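Local coordinates for protein Myo-inositol phosphohydrolase (Mitsuokella multacida, PDB 4WU3) that probably removes phosphate groups from inositol hexakisphosphate as a PTP-like phytase, and binds inositol-(1,3,4,5)-tetrakisphosphate, at residues Pro154-Lys157 against Glu158-Ser162; Lys599-Met602 against Ile603-Tyr607. The protein carries 2 engineered substitutions. All coordinates share one frame; numbering follows the deposited sequence.

Contact 1. Residues Pro154-Lys157 against Glu158-Ser162; sequences PLEK and EQLAS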
ATOM      1  N   PRO A 154      22.240 -15.668  -0.101  1.00 11.55           N
ATOM      2  CA  PRO A 154      22.865 -16.710  -0.937  1.00 10.85           C
ATOM      3  C   PRO A 154      22.501 -16.617  -2.424  1.00 10.40           C
ATOM      4  O   PRO A 154      23.294 -16.996  -3.270  1.00 11.15           O
ATOM      5  CB  PRO A 154      22.345 -18.026  -0.330  1.00 10.92           C
ATOM      6  CG  PRO A 154      21.166 -17.649   0.514  1.00 10.69           C
ATOM      7  CD  PRO A 154      21.406 -16.239   0.973  1.00 10.78           C
ATOM      8  N   LEU A 155      21.314 -16.119  -2.742  1.00 10.51           N
ATOM      9  CA  LEU A 155      20.923 -15.922  -4.128  1.00 10.63           C
ATOM     10  C   LEU A 155      21.830 -14.895  -4.816  1.00 11.66           C
ATOM     11  O   LEU A 155      22.331 -15.122  -5.929  1.00 10.61           O
ATOM     12  CB  LEU A 155      19.457 -15.492  -4.223  1.00 10.47           C
ATOM     13  CG  LEU A 155      18.971 -15.227  -5.651  1.00 11.23           C
ATOM     14  CD1 LEU A 155      19.209 -16.443  -6.548  1.00 11.80           C
ATOM     15  CD2 LEU A 155      17.500 -14.836  -5.659  1.00 12.38           C
ATOM     16  N   GLU A 156      22.034 -13.770  -4.139  1.00 12.31           N
ATOM     17  CA  GLU A 156      22.947 -12.711  -4.596  1.00 13.00           C
ATOM     18  C   GLU A 156      24.383 -13.218  -4.827  1.00 14.10           C
ATOM     19  O   GLU A 156      25.007 -12.871  -5.823  1.00 15.11           O
ATOM     20  CB  GLU A 156      22.944 -11.579  -3.557  1.00 12.77           C
ATOM     21  CG  GLU A 156      23.855 -10.390  -3.822  1.00 13.72           C
ATOM     22  CD  GLU A 156      23.669  -9.292  -2.767  1.00 17.31           C
ATOM     23  OE1 GLU A 156      24.141  -9.445  -1.608  1.00 15.31           O
ATOM     24  OE2 GLU A 156      23.030  -8.264  -3.097  1.00 19.12           O
ATOM     25  N   LYS A 157      24.912 -14.022  -3.909  1.00 14.03           N
ATOM     26  CA  LYS A 157      26.245 -14.594  -4.091  1.00 16.06           C
ATOM     27  C   LYS A 157      26.306 -15.465  -5.352  1.00 16.71           C
ATOM     28  O   LYS A 157      27.279 -15.394  -6.127  1.00 14.72           O
ATOM     29  CB  LYS A 157      26.671 -15.393  -2.855  1.00 20.09           C
ATOM     30  CG  LYS A 157      27.013 -14.491  -1.673  1.00 27.37           C
ATOM     31  CD  LYS A 157      27.207 -15.234  -0.356  1.00 31.06           C
ATOM     32  CE  LYS A 157      27.430 -14.240   0.784  1.00 33.19           C
ATOM     33  NZ  LYS A 157      27.519 -14.906   2.115  1.00 33.88           N
ATOM     34  N   GLU A 158      25.257 -16.261  -5.556  1.00 13.85           N
ATOM     35  CA  GLU A 158      25.142 -17.124  -6.731  1.00 15.33           C
ATOM     36  C   GLU A 158      25.066 -16.326  -8.029  1.00 14.01           C
ATOM     37  O   GLU A 158      25.732 -16.650  -9.017  1.00 11.83           O
ATOM     38  CB  GLU A 158      23.893 -18.011  -6.617  1.00 16.78           C
ATOM     39  CG  GLU A 158      23.568 -18.768  -7.892  1.00 18.99           C
ATOM     40  CD  GLU A 158      22.299 -19.578  -7.787  1.00 24.03           C
ATOM     41  OE1 GLU A 158      21.402 -19.180  -7.020  1.00 26.45           O
ATOM     42  OE2 GLU A 158      22.208 -20.623  -8.464  1.00 30.77           O
ATOM     43  N   GLN A 159      24.227 -15.293  -8.029  1.00 13.58           N
ATOM     44  CA  GLN A 159      24.090 -14.421  -9.198  1.00 11.99           C
ATOM     45  C   GLN A 159      25.442 -13.841  -9.602  1.00 10.99           C
ATOM     46  O   GLN A 159      25.814 -13.882 -10.770  1.00  9.55           O
ATOM     47  CB  GLN A 159      23.078 -13.305  -8.918  1.00 11.06           C
ATOM     48  CG  GLN A 159      21.638 -13.803  -8.889  1.00 10.64           C
ATOM     49  CD  GLN A 159      20.660 -12.831  -8.249  1.00  9.11           C
ATOM     50  OE1 GLN A 159      20.921 -12.265  -7.197  1.00  8.85           O
ATOM     51  NE2 GLN A 159      19.517 -12.662  -8.876  1.00  9.18           N
ATOM     52  N   LEU A 160      26.163 -13.319  -8.613  1.00 11.59           N
ATOM     53  CA  LEU A 160      27.490 -12.761  -8.799  1.00 12.08           C
ATOM     54  C   LEU A 160      28.483 -13.851  -9.216  1.00 14.00           C
ATOM     55  O   LEU A 160      29.337 -13.638 -10.089  1.00 12.34           O
ATOM     56  CB  LEU A 160      27.951 -12.091  -7.500  1.00 11.97           C
ATOM     57  CG  LEU A 160      27.253 -10.762  -7.202  1.00 12.78           C
ATOM     58  CD1 LEU A 160      27.369 -10.349  -5.747  1.00 12.18           C
ATOM     59  CD2 LEU A 160      27.838  -9.682  -8.098  1.00 14.12           C
ATOM     60  N   ALA A 161      28.362 -15.021  -8.591  1.00 14.76           N
ATOM     61  CA  ALA A 161      29.250 -16.132  -8.889  1.00 15.38           C
ATOM     62  C   ALA A 161      29.157 -16.492 -10.363  1.00 14.34           C
ATOM     63  O   ALA A 161      30.149 -16.863 -10.968  1.00 16.20           O
ATOM     64  CB  ALA A 161      28.920 -17.341  -8.022  1.00 15.79           C
ATOM     65  N   SER A 162      27.975 -16.354 -10.944  1.00 14.50           N
ATOM     66  CA  SER A 162      27.771 -16.701 -12.350  1.00 16.18           C
ATOM     67  C   SER A 162      28.536 -15.778 -13.331  1.00 15.90           C
ATOM     68  O   SER A 162      28.611 -16.064 -14.523  1.00 17.05           O
ATOM     69  CB  SER A 162      26.277 -16.689 -12.677  1.00 15.23           C
ATOM     70  OG  SER A 162      25.810 -15.357 -12.823  1.00 16.31           O
TER
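Leu155 and Gln159 meet one turn apart near the C-terminal end of helix 149-161, where Gln159 N donates to Leu155 O over 2.8 Å at an N-H...O angle of 163°. The same i to i+4 pattern joins Glu158 to Pro154, Leu160 to Glu156, and Ala161 to Lys157. The hydroxyl of Ser162 turns back, OG donating to Gln159 O at 2.5 Å, so that a side chain as well as the backbone holds the last turn.

The side chains make mostly apolar or weakly polar contacts. Gln159 CG lies beside its own backbone N (chi1 -73°), which directs the extended chain back along the helix: CG rests 3.3 Å from Leu155 O, and OE1 reaches to 3.3 Å from Glu156 CA. Leu155 crosses this amide obliquely, and its CD1 lies 3.5 Å from Glu158 OE1. Glu156 and Leu160 run side by side in the same direction, with Glu156 CG 4.0 Å from Leu160 CD1.

The helix falls in a region assigned to the PTP-like phytase family and packs on strand 132-137, whose Trp136 touches both Gln159 and Leu160.

Three polar ends, those of Glu156, Glu158 and Gln159, find partners beyond these two turns. The buried carboxylate of Glu156 is gripped at both oxygens, by a salt bridge from OE1 to Arg208 and a hydrogen bond from OE2 to His126 N. Gln159 OE1 is hydrogen-bonded to Ser125 OG, while a hydrogen bond between Glu158 OE1 and His597 NE2 on helix 593-613 links the two halves of the chain.

Contact 2. Residues Lys599-Met602 against Ile603-Tyr607; sequences KAHM and IEKFY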
ATOM      1  N   LYS A 599      17.439 -25.959  -3.076  1.00 13.57           N
ATOM      2  CA  LYS A 599      17.781 -27.372  -2.953  1.00 16.33           C
ATOM      3  C   LYS A 599      18.593 -27.841  -4.149  1.00 13.62           C
ATOM      4  O   LYS A 599      19.584 -28.550  -4.005  1.00 11.79           O
ATOM      5  CB  LYS A 599      16.532 -28.239  -2.819  1.00 19.89           C
ATOM      6  CG  LYS A 599      15.852 -28.169  -1.464  1.00 24.60           C
ATOM      7  CD  LYS A 599      14.611 -29.043  -1.491  1.00 31.28           C
ATOM      8  CE  LYS A 599      13.876 -29.054  -0.174  1.00 39.53           C
ATOM      9  NZ  LYS A 599      12.573 -29.747  -0.365  1.00 45.16           N
ATOM     10  N   ALA A 600      18.162 -27.446  -5.337  1.00 11.44           N
ATOM     11  CA  ALA A 600      18.854 -27.834  -6.536  1.00 12.43           C
ATOM     12  C   ALA A 600      20.304 -27.383  -6.463  1.00 13.15           C
ATOM     13  O   ALA A 600      21.208 -28.120  -6.808  1.00 15.71           O
ATOM     14  CB  ALA A 600      18.167 -27.228  -7.745  1.00 12.72           C
ATOM     15  N   HIS A 601      20.512 -26.164  -5.993  1.00 14.34           N
ATOM     16  CA  HIS A 601      21.838 -25.576  -5.914  1.00 16.31           C
ATOM     17  C   HIS A 601      22.684 -26.281  -4.857  1.00 16.14           C
ATOM     18  O   HIS A 601      23.820 -26.682  -5.126  1.00 15.99           O
ATOM     19  CB  HIS A 601      21.693 -24.100  -5.551  1.00 18.70           C
ATOM     20  CG  HIS A 601      22.946 -23.302  -5.703  1.00 23.13           C
ATOM     21  ND1 HIS A 601      23.594 -22.726  -4.636  1.00 28.03           N
ATOM     22  CD2 HIS A 601      23.655 -22.958  -6.801  1.00 26.05           C
ATOM     23  CE1 HIS A 601      24.656 -22.070  -5.067  1.00 30.49           C
ATOM     24  NE2 HIS A 601      24.716 -22.198  -6.377  1.00 31.51           N
ATOM     25  N   MET A 602      22.123 -26.435  -3.658  1.00 12.52           N
ATOM     26  CA  MET A 602      22.880 -26.921  -2.519  1.00 13.16           C
ATOM     27  C   MET A 602      23.193 -28.411  -2.593  1.00 14.65           C
ATOM     28  O   MET A 602      24.200 -28.844  -2.032  1.00 14.34           O
ATOM     29  CB  MET A 602      22.154 -26.604  -1.204  1.00 13.33           C
ATOM     30  CG  MET A 602      22.059 -25.116  -0.876  1.00 13.63           C
ATOM     31  SD  MET A 602      23.655 -24.274  -0.769  1.00 15.80           S
ATOM     32  CE  MET A 602      24.306 -24.936   0.753  1.00 15.41           C
ATOM     33  N   ILE A 603      22.352 -29.201  -3.259  1.00 14.85           N
ATOM     34  CA  ILE A 603      22.631 -30.634  -3.369  1.00 15.22           C
ATOM     35  C   ILE A 603      23.857 -30.869  -4.254  1.00 17.30           C
ATOM     36  O   ILE A 603      24.631 -31.794  -4.007  1.00 17.15           O
ATOM     37  CB  ILE A 603      21.429 -31.447  -3.885  1.00 15.07           C
ATOM     38  CG1 ILE A 603      21.694 -32.956  -3.745  1.00 16.54           C
ATOM     39  CG2 ILE A 603      21.136 -31.122  -5.339  1.00 15.84           C
ATOM     40  CD1 ILE A 603      21.935 -33.423  -2.327  1.00 15.54           C
ATOM     41  N   GLU A 604      24.041 -30.025  -5.270  1.00 18.18           N
ATOM     42  CA  GLU A 604      25.267 -30.032  -6.064  1.00 19.53           C
ATOM     43  C   GLU A 604      26.472 -29.645  -5.233  1.00 17.23           C
ATOM     44  O   GLU A 604      27.541 -30.253  -5.358  1.00 16.34           O
ATOM     45  CB  GLU A 604      25.182 -29.044  -7.216  1.00 23.94           C
ATOM     46  CG  GLU A 604      24.337 -29.515  -8.370  1.00 31.87           C
ATOM     47  CD  GLU A 604      24.404 -28.580  -9.559  1.00 43.63           C
ATOM     48  OE1 GLU A 604      24.796 -27.405  -9.382  1.00 48.31           O
ATOM     49  OE2 GLU A 604      24.062 -29.021 -10.675  1.00 55.56           O
ATOM     50  N   LYS A 605      26.324 -28.603  -4.420  1.00 16.00           N
ATOM     51  CA  LYS A 605      27.415 -28.204  -3.551  1.00 16.57           C
ATOM     52  C   LYS A 605      27.801 -29.385  -2.676  1.00 15.90           C
ATOM     53  O   LYS A 605      28.980 -29.742  -2.572  1.00 15.00           O
ATOM     54  CB  LYS A 605      27.049 -26.980  -2.717  1.00 18.70           C
ATOM     55  CG  LYS A 605      27.129 -25.688  -3.519  1.00 23.36           C
ATOM     56  CD  LYS A 605      27.211 -24.452  -2.639  1.00 27.66           C
ATOM     57  CE  LYS A 605      27.561 -23.227  -3.473  1.00 37.54           C
ATOM     58  NZ  LYS A 605      27.613 -21.972  -2.671  1.00 40.12           N
ATOM     59  N   PHE A 606      26.809 -30.026  -2.077  1.00 13.87           N
ATOM     60  CA  PHE A 606      27.104 -31.115  -1.168  1.00 14.00           C
ATOM     61  C   PHE A 606      27.825 -32.251  -1.890  1.00 13.80           C
ATOM     62  O   PHE A 606      28.678 -32.901  -1.313  1.00 12.08           O
ATOM     63  CB  PHE A 606      25.845 -31.632  -0.486  1.00 12.93           C
ATOM     64  CG  PHE A 606      26.123 -32.684   0.527  1.00 12.33           C
ATOM     65  CD1 PHE A 606      26.456 -32.332   1.817  1.00 11.49           C
ATOM     66  CD2 PHE A 606      26.092 -34.026   0.181  1.00 12.37           C
ATOM     67  CE1 PHE A 606      26.727 -33.297   2.752  1.00 12.06           C
ATOM     68  CE2 PHE A 606      26.366 -34.999   1.117  1.00 11.82           C
ATOM     69  CZ  PHE A 606      26.683 -34.632   2.403  1.00 12.01           C
ATOM     70  N   TYR A 607      27.485 -32.484  -3.151  1.00 15.31           N
ATOM     71  CA  TYR A 607      28.204 -33.465  -3.955  1.00 16.53           C
ATOM     72  C   TYR A 607      29.684 -33.100  -4.033  1.00 20.53           C
ATOM     73  O   TYR A 607      30.559 -33.958  -3.845  1.00 20.88           O
ATOM     74  CB  TYR A 607      27.615 -33.551  -5.355  1.00 17.10           C
ATOM     75  CG  TYR A 607      28.309 -34.560  -6.230  1.00 20.51           C
ATOM     76  CD1 TYR A 607      27.955 -35.902  -6.190  1.00 23.18           C
ATOM     77  CD2 TYR A 607      29.338 -34.177  -7.076  1.00 25.88           C
ATOM     78  CE1 TYR A 607      28.598 -36.839  -6.977  1.00 26.10           C
ATOM     79  CE2 TYR A 607      29.987 -35.102  -7.873  1.00 32.84           C
ATOM     80  CZ  TYR A 607      29.613 -36.432  -7.819  1.00 32.72           C
ATOM     81  OH  TYR A 607      30.264 -37.354  -8.607  1.00 42.18           O
TER
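His601 carries CG opposite its backbone N (chi1 -168°), while Lys605 sets CG beside its own N (chi1 -78°) and runs out extended, bringing its end, CE first, to the imidazole one turn earlier. Lys605 CE comes within 3.5 Å of His601 CE1, an oblique approach to the ring, with NZ 3.8 Å from the same CE1. Met602, bent at chi2 and chi3, brings SD to 4.0 Å from Lys605 CD. An alanine in place of Lys605 would probably leave the Met602 thioether and the His601 ring without this aliphatic neighbour, and the ring freer to turn.

Beneath them, i to i+4 backbone bonds of helix 593-613, whose Tyr596 lines the inositol tetrakisphosphate pocket, run from Ile603 N to Lys599 O, Lys605 N to His601 O and Phe606 N to Met602 O. Ile603 CG2 nestles 3.3 Å from both Lys599 O and Ala600 O, while the buried face of the helix meets Met556 of helix 545-558 through Ile603 and Phe606. Glu604 forms a salt bridge with Lys374.

The His601 ring lies between the Lys605 ammonium, NZ 4.5 Å from ND1, and the Glu158 carboxylate, opposing influences that probably leave its charge undecided.

In the fold
From the N terminus, contact 1 comes first, on helix 149-161, and contact 2 follows more than 400 residues later on helix 593-613. Each joins successive turns of one helix, so neither closes a loop; they stand in series and neither nest nor cross. The intervening chain runs through the rest of the first phosphatase-like half and the second; helix 593-613, packed within the second half, then meets helix 149-161 of the first. The centres of the contacts are about 14 Å apart, and the helices touch where Glu158 OE2 packs 3.2 Å from His601 CD2. The two helices thus join the halves of the fold, with the side chain of Lys599 about 5 Å from a bound inositol tetrakisphosphate.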